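Local coordinates for hypothetical protein (Bacteroides eggerthii, PDB 4JGL), which is of unknown function but adopts a streptavidin-like beta fold carrying two extra alpha helices, at residues Y47-K52 / N162-Y167; G66-T71 / G84-I89. All coordinates share one frame; numbering follows the deposited sequence.

Contact 1 of 2, residues Y47-K52 / N162-Y167; sequences YLMPEK and NLVDNY. With EDO (1,2-ethanediol), chain E.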
# COMPACT_ATOMS: atom_id res chain seq x y z
N TYR A 47 3.48 0.38 -1.21
CA TYR A 47 4.87 -0.07 -1.24
C TYR A 47 4.94 -1.39 -1.98
O TYR A 47 4.37 -2.38 -1.53
CB TYR A 47 5.38 -0.22 0.19
CG TYR A 47 6.87 -0.36 0.38
CD1 TYR A 47 7.74 0.68 0.12
CD2 TYR A 47 7.41 -1.51 0.88
CE1 TYR A 47 9.10 0.56 0.36
CE2 TYR A 47 8.76 -1.64 1.09
CZ TYR A 47 9.60 -0.61 0.85
OH TYR A 47 10.95 -0.77 1.09
N LEU A 48 5.60 -1.37 -3.12
CA LEU A 48 5.75 -2.57 -3.95
C LEU A 48 7.11 -3.20 -3.66
O LEU A 48 8.12 -2.51 -3.70
CB LEU A 48 5.62 -2.24 -5.43
CG LEU A 48 5.51 -3.41 -6.40
CD1 LEU A 48 4.14 -4.01 -6.31
CD2 LEU A 48 5.81 -2.94 -7.81
N MSE A 49 7.11 -4.50 -3.36
CA MSE A 49 8.33 -5.22 -2.97
C MSE A 49 8.56 -6.40 -3.89
O MSE A 49 8.15 -7.53 -3.58
CB MSE A 49 8.18 -5.73 -1.57
CG MSE A 49 7.97 -4.70 -0.52
SE MSE A 49 7.76 -5.37 1.26
CE MSE A 49 9.42 -5.95 1.52
N PRO A 50 9.21 -6.16 -5.04
CA PRO A 50 9.41 -7.25 -5.98
C PRO A 50 10.23 -8.41 -5.41
O PRO A 50 10.00 -9.54 -5.82
CB PRO A 50 10.14 -6.58 -7.13
CG PRO A 50 9.77 -5.12 -7.03
CD PRO A 50 9.63 -4.86 -5.60
N GLU A 51 11.12 -8.15 -4.44
CA GLU A 51 11.96 -9.21 -3.83
C GLU A 51 11.13 -10.22 -3.02
O GLU A 51 11.58 -11.34 -2.76
CB GLU A 51 13.04 -8.59 -2.92
CG GLU A 51 12.56 -8.27 -1.50
CD GLU A 51 13.67 -8.24 -0.44
OE1 GLU A 51 14.71 -8.89 -0.63
OE2 GLU A 51 13.48 -7.55 0.59
N LYS A 52 9.94 -9.82 -2.60
CA LYS A 52 9.07 -10.68 -1.81
C LYS A 52 7.73 -10.97 -2.48
O LYS A 52 6.94 -11.77 -1.96
CB LYS A 52 8.80 -10.03 -0.46
CG LYS A 52 10.04 -9.76 0.38
CD LYS A 52 9.78 -10.10 1.83
CE LYS A 52 9.96 -11.60 2.11
NZ LYS A 52 8.67 -12.37 2.30
N ASN A 162 9.21 -8.41 11.10
CA ASN A 162 9.35 -9.87 11.06
C ASN A 162 8.23 -10.53 10.29
O ASN A 162 8.46 -11.48 9.56
CB ASN A 162 9.41 -10.46 12.48
CG ASN A 162 10.67 -10.06 13.24
OD1 ASN A 162 11.66 -9.61 12.65
ND2 ASN A 162 10.64 -10.21 14.56
N LEU A 163 7.00 -10.04 10.43
CA LEU A 163 5.91 -10.57 9.63
C LEU A 163 6.20 -10.45 8.13
O LEU A 163 5.97 -11.38 7.37
CB LEU A 163 4.59 -9.83 9.95
CG LEU A 163 3.39 -10.18 9.06
CD1 LEU A 163 2.95 -11.63 9.21
CD2 LEU A 163 2.24 -9.24 9.38
N VAL A 164 6.67 -9.28 7.71
CA VAL A 164 6.96 -9.06 6.31
C VAL A 164 8.16 -9.91 5.86
O VAL A 164 8.09 -10.57 4.84
CB VAL A 164 7.18 -7.57 6.03
CG1 VAL A 164 7.73 -7.35 4.61
CG2 VAL A 164 5.86 -6.80 6.21
N ASP A 165 9.22 -9.89 6.65
CA ASP A 165 10.44 -10.63 6.27
C ASP A 165 10.19 -12.13 6.16
O ASP A 165 10.79 -12.80 5.31
CB ASP A 165 11.58 -10.38 7.27
CG ASP A 165 12.20 -9.01 7.14
OD1 ASP A 165 11.96 -8.35 6.10
OD2 ASP A 165 12.91 -8.59 8.09
N ASN A 166 9.32 -12.66 7.01
CA ASN A 166 9.08 -14.09 7.11
C ASN A 166 7.87 -14.54 6.30
O ASN A 166 7.50 -15.71 6.32
CB ASN A 166 8.95 -14.52 8.58
CG ASN A 166 10.21 -14.26 9.38
OD1 ASN A 166 11.27 -13.99 8.83
ND2 ASN A 166 10.08 -14.30 10.70
N TYR A 167 7.26 -13.60 5.58
CA TYR A 167 5.95 -13.83 4.98
C TYR A 167 5.99 -14.92 3.91
O TYR A 167 6.93 -14.96 3.10
CB TYR A 167 5.44 -12.54 4.33
CG TYR A 167 3.94 -12.52 4.13
CD1 TYR A 167 3.09 -12.09 5.14
CD2 TYR A 167 3.36 -12.99 2.96
CE1 TYR A 167 1.71 -12.07 4.99
CE2 TYR A 167 1.97 -12.98 2.79
CZ TYR A 167 1.16 -12.53 3.81
OH TYR A 167 -0.20 -12.52 3.66
C1 EDO E . 11.43 -4.92 4.66
O1 EDO E . 12.54 -4.28 4.02
C2 EDO E . 11.75 -5.02 6.14
O2 EDO E . 12.91 -5.83 6.31
O HOH W 1 11.97 -8.50 3.43
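Met49, a selenomethionine, overlaps the CG1 branch of Val164 with the end of its side chain: CE lies 3.8 Å and SE 3.9 Å from that one methyl carbon, the two side chains crossing obliquely. The bend at chi3 (69°) turns CE off the line of the chain; besides CG1 it meets C1 of a 1,2-ethanediol, probably from the crystallisation liquor. Lys52 makes the polar half of the contact. Its chain, bent at chi2, chi3 and chi4, reaches the carboxyl end of helix 158-165, where NZ donates to Val164 O at 3.2 Å, nearly along the C=O axis (166°). The same carbonyl oxygen takes the backbone N-H of Tyr167, so two donors grip it. A second, weak bond runs from Lys52 NZ to Tyr167 O, also 3.2 Å. The ammonium group thus sits among carbonyl oxygens at the helix end, where the helix dipole would probably favour its positive charge. Asp165 stays apart from it: OD2 forms a salt bridge with Lys161, while OD1 accepts from the diol O2 at 2.7 Å and from a water that also reaches Glu51 OE2 weakly. A lysine ammonium bonded to a carbonyl of the last helical turn ties one of the two helices added to the streptavidin-like fold to the turn after strand 44-49.

Contact 2 of 2, residues G66-T71 / G84-I89; sequences GINIYT and GHFVMI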
# COMPACT_ATOMS: atom_id res chain seq x y z
N GLY A 66 -2.96 1.33 9.46
CA GLY A 66 -3.56 0.06 9.06
C GLY A 66 -2.92 -0.33 7.74
O GLY A 66 -3.01 0.40 6.76
N ILE A 67 -2.23 -1.45 7.75
CA ILE A 67 -1.46 -1.88 6.59
C ILE A 67 -1.93 -3.23 6.08
O ILE A 67 -1.85 -4.25 6.77
CB ILE A 67 0.04 -1.93 6.90
CG1 ILE A 67 0.49 -0.62 7.54
CG2 ILE A 67 0.83 -2.23 5.61
CD1 ILE A 67 1.92 -0.61 7.98
N ASN A 68 -2.44 -3.22 4.87
CA ASN A 68 -2.75 -4.48 4.20
C ASN A 68 -1.50 -5.01 3.50
O ASN A 68 -0.85 -4.27 2.74
CB ASN A 68 -3.90 -4.30 3.19
CG ASN A 68 -5.29 -4.42 3.82
OD1 ASN A 68 -5.49 -5.16 4.78
ND2 ASN A 68 -6.27 -3.70 3.25
N ILE A 69 -1.18 -6.27 3.77
CA ILE A 69 -0.14 -6.99 3.05
C ILE A 69 -0.85 -7.84 2.01
O ILE A 69 -1.60 -8.77 2.35
CB ILE A 69 0.69 -7.90 3.96
CG1 ILE A 69 1.41 -7.10 5.05
CG2 ILE A 69 1.73 -8.65 3.11
CD1 ILE A 69 1.99 -7.99 6.15
N TYR A 70 -0.68 -7.47 0.75
CA TYR A 70 -1.16 -8.22 -0.40
C TYR A 70 -0.00 -9.01 -0.97
O TYR A 70 1.14 -8.54 -0.95
CB TYR A 70 -1.65 -7.28 -1.53
CG TYR A 70 -2.93 -6.53 -1.24
CD1 TYR A 70 -2.95 -5.31 -0.55
CD2 TYR A 70 -4.13 -7.00 -1.72
CE1 TYR A 70 -4.16 -4.66 -0.34
CE2 TYR A 70 -5.30 -6.36 -1.50
CZ TYR A 70 -5.34 -5.20 -0.79
OH TYR A 70 -6.55 -4.55 -0.59
N THR A 71 -0.31 -10.17 -1.55
CA THR A 71 0.63 -10.80 -2.45
C THR A 71 0.31 -10.33 -3.87
O THR A 71 -0.83 -9.99 -4.17
CB THR A 71 0.55 -12.33 -2.34
OG1 THR A 71 -0.78 -12.77 -2.63
CG2 THR A 71 0.96 -12.78 -0.95
N GLY A 84 -3.94 -10.59 1.83
CA GLY A 84 -3.13 -11.47 2.65
C GLY A 84 -3.46 -11.28 4.11
O GLY A 84 -4.30 -11.98 4.67
N HIS A 85 -2.81 -10.29 4.73
CA HIS A 85 -2.97 -9.99 6.14
C HIS A 85 -3.13 -8.50 6.32
O HIS A 85 -2.82 -7.72 5.44
CB HIS A 85 -1.77 -10.51 6.94
CG HIS A 85 -1.78 -11.99 7.11
ND1 HIS A 85 -1.44 -12.84 6.08
CD2 HIS A 85 -2.12 -12.77 8.16
CE1 HIS A 85 -1.57 -14.09 6.50
NE2 HIS A 85 -1.98 -14.08 7.75
N PHE A 86 -3.60 -8.12 7.50
CA PHE A 86 -3.77 -6.74 7.92
C PHE A 86 -3.04 -6.53 9.23
O PHE A 86 -3.26 -7.27 10.19
CB PHE A 86 -5.26 -6.44 8.09
CG PHE A 86 -5.54 -5.04 8.58
CD1 PHE A 86 -5.40 -3.95 7.76
CD2 PHE A 86 -5.89 -4.84 9.90
CE1 PHE A 86 -5.62 -2.66 8.25
CE2 PHE A 86 -6.17 -3.56 10.36
CZ PHE A 86 -6.00 -2.50 9.53
N VAL A 87 -2.19 -5.53 9.26
CA VAL A 87 -1.42 -5.16 10.42
C VAL A 87 -1.90 -3.82 10.91
O VAL A 87 -2.00 -2.88 10.13
CB VAL A 87 0.07 -5.06 10.10
CG1 VAL A 87 0.87 -4.70 11.35
CG2 VAL A 87 0.58 -6.36 9.49
N MSE A 88 -2.21 -3.73 12.19
CA MSE A 88 -2.64 -2.48 12.80
C MSE A 88 -1.56 -2.04 13.78
O MSE A 88 -1.09 -2.85 14.58
CB MSE A 88 -4.00 -2.70 13.47
CG MSE A 88 -4.73 -1.44 13.92
SE MSE A 88 -6.63 -1.81 14.40
CE MSE A 88 -6.32 -2.73 16.08
N ILE A 89 -1.17 -0.77 13.70
CA ILE A 89 -0.11 -0.20 14.52
C ILE A 89 -0.68 1.02 15.23
O ILE A 89 -0.97 2.02 14.58
CB ILE A 89 1.13 0.18 13.71
CG1 ILE A 89 1.61 -1.02 12.90
CG2 ILE A 89 2.22 0.71 14.63
CD1 ILE A 89 2.87 -0.80 12.06
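The Phe86 ring has the side-chain oxygen of Asn68, in the conformer given here, at its edge, near the ring plane, with OD1 3.2 Å from CD1; the amide and ring planes stand 65° apart. Gly66 approaches the same ring obliquely, its CA 3.5 Å from CE1. With CG anti to the backbone N (chi1 178°), Phe86 has its CE1 and CZ beside Gly66 CA, where a beta-carbon would clash with CZ. An alanine in place of Phe86 would probably uncover Gly66, which would lose its CE1 and CZ contacts. The backbones form an antiparallel beta hairpin, part of the streptavidin-like sheet, with Ile67 and Val87 as a hydrogen-bonded pair: Ile67 N to Val87 O and Val87 N to Ile67 O are both 2.8 Å. At Ile69 a classic beta bulge sets both Gly84 and His85 opposite one residue; His85 N to Ile69 O lengthens to 3.1 Å, whereas Ile69 N to His85 O is 2.8 Å. On the face bearing Ile67, Ile69 and Val87, which His85 shares, Ile69 CD1 meets Val87 CG2 at 4.0 Å; Ile67 CD1 meets Ile89 CD1 at 4.2 Å. Helix 158-165 packs on these two isoleucines and the valine through Phe160, Leu163 and Val164.

Both contacts are partly buried, contact 2 nearer the centre of the chain (its centre about 9 Å from it, against about 12 Å for contact 1). Helix 158-165 is part of contact 1 and lies against contact 2. They meet directly: Leu163 packs its CD2 against Val87 CG2 and Ile69 CD1, and Tyr167 OH probably hydrogen-bonds His85 ND1 at 2.7 Å. Contact 2, nested within the chain loop closed by contact 1, relies on antiparallel backbone bonding, interrupted by a bulge, and buries 457 Å². Contact 1 buries 181 Å² and spans distant parts of the sequence with a lysine at a helix end, beside one apolar overlap, with Asp165 at its margin.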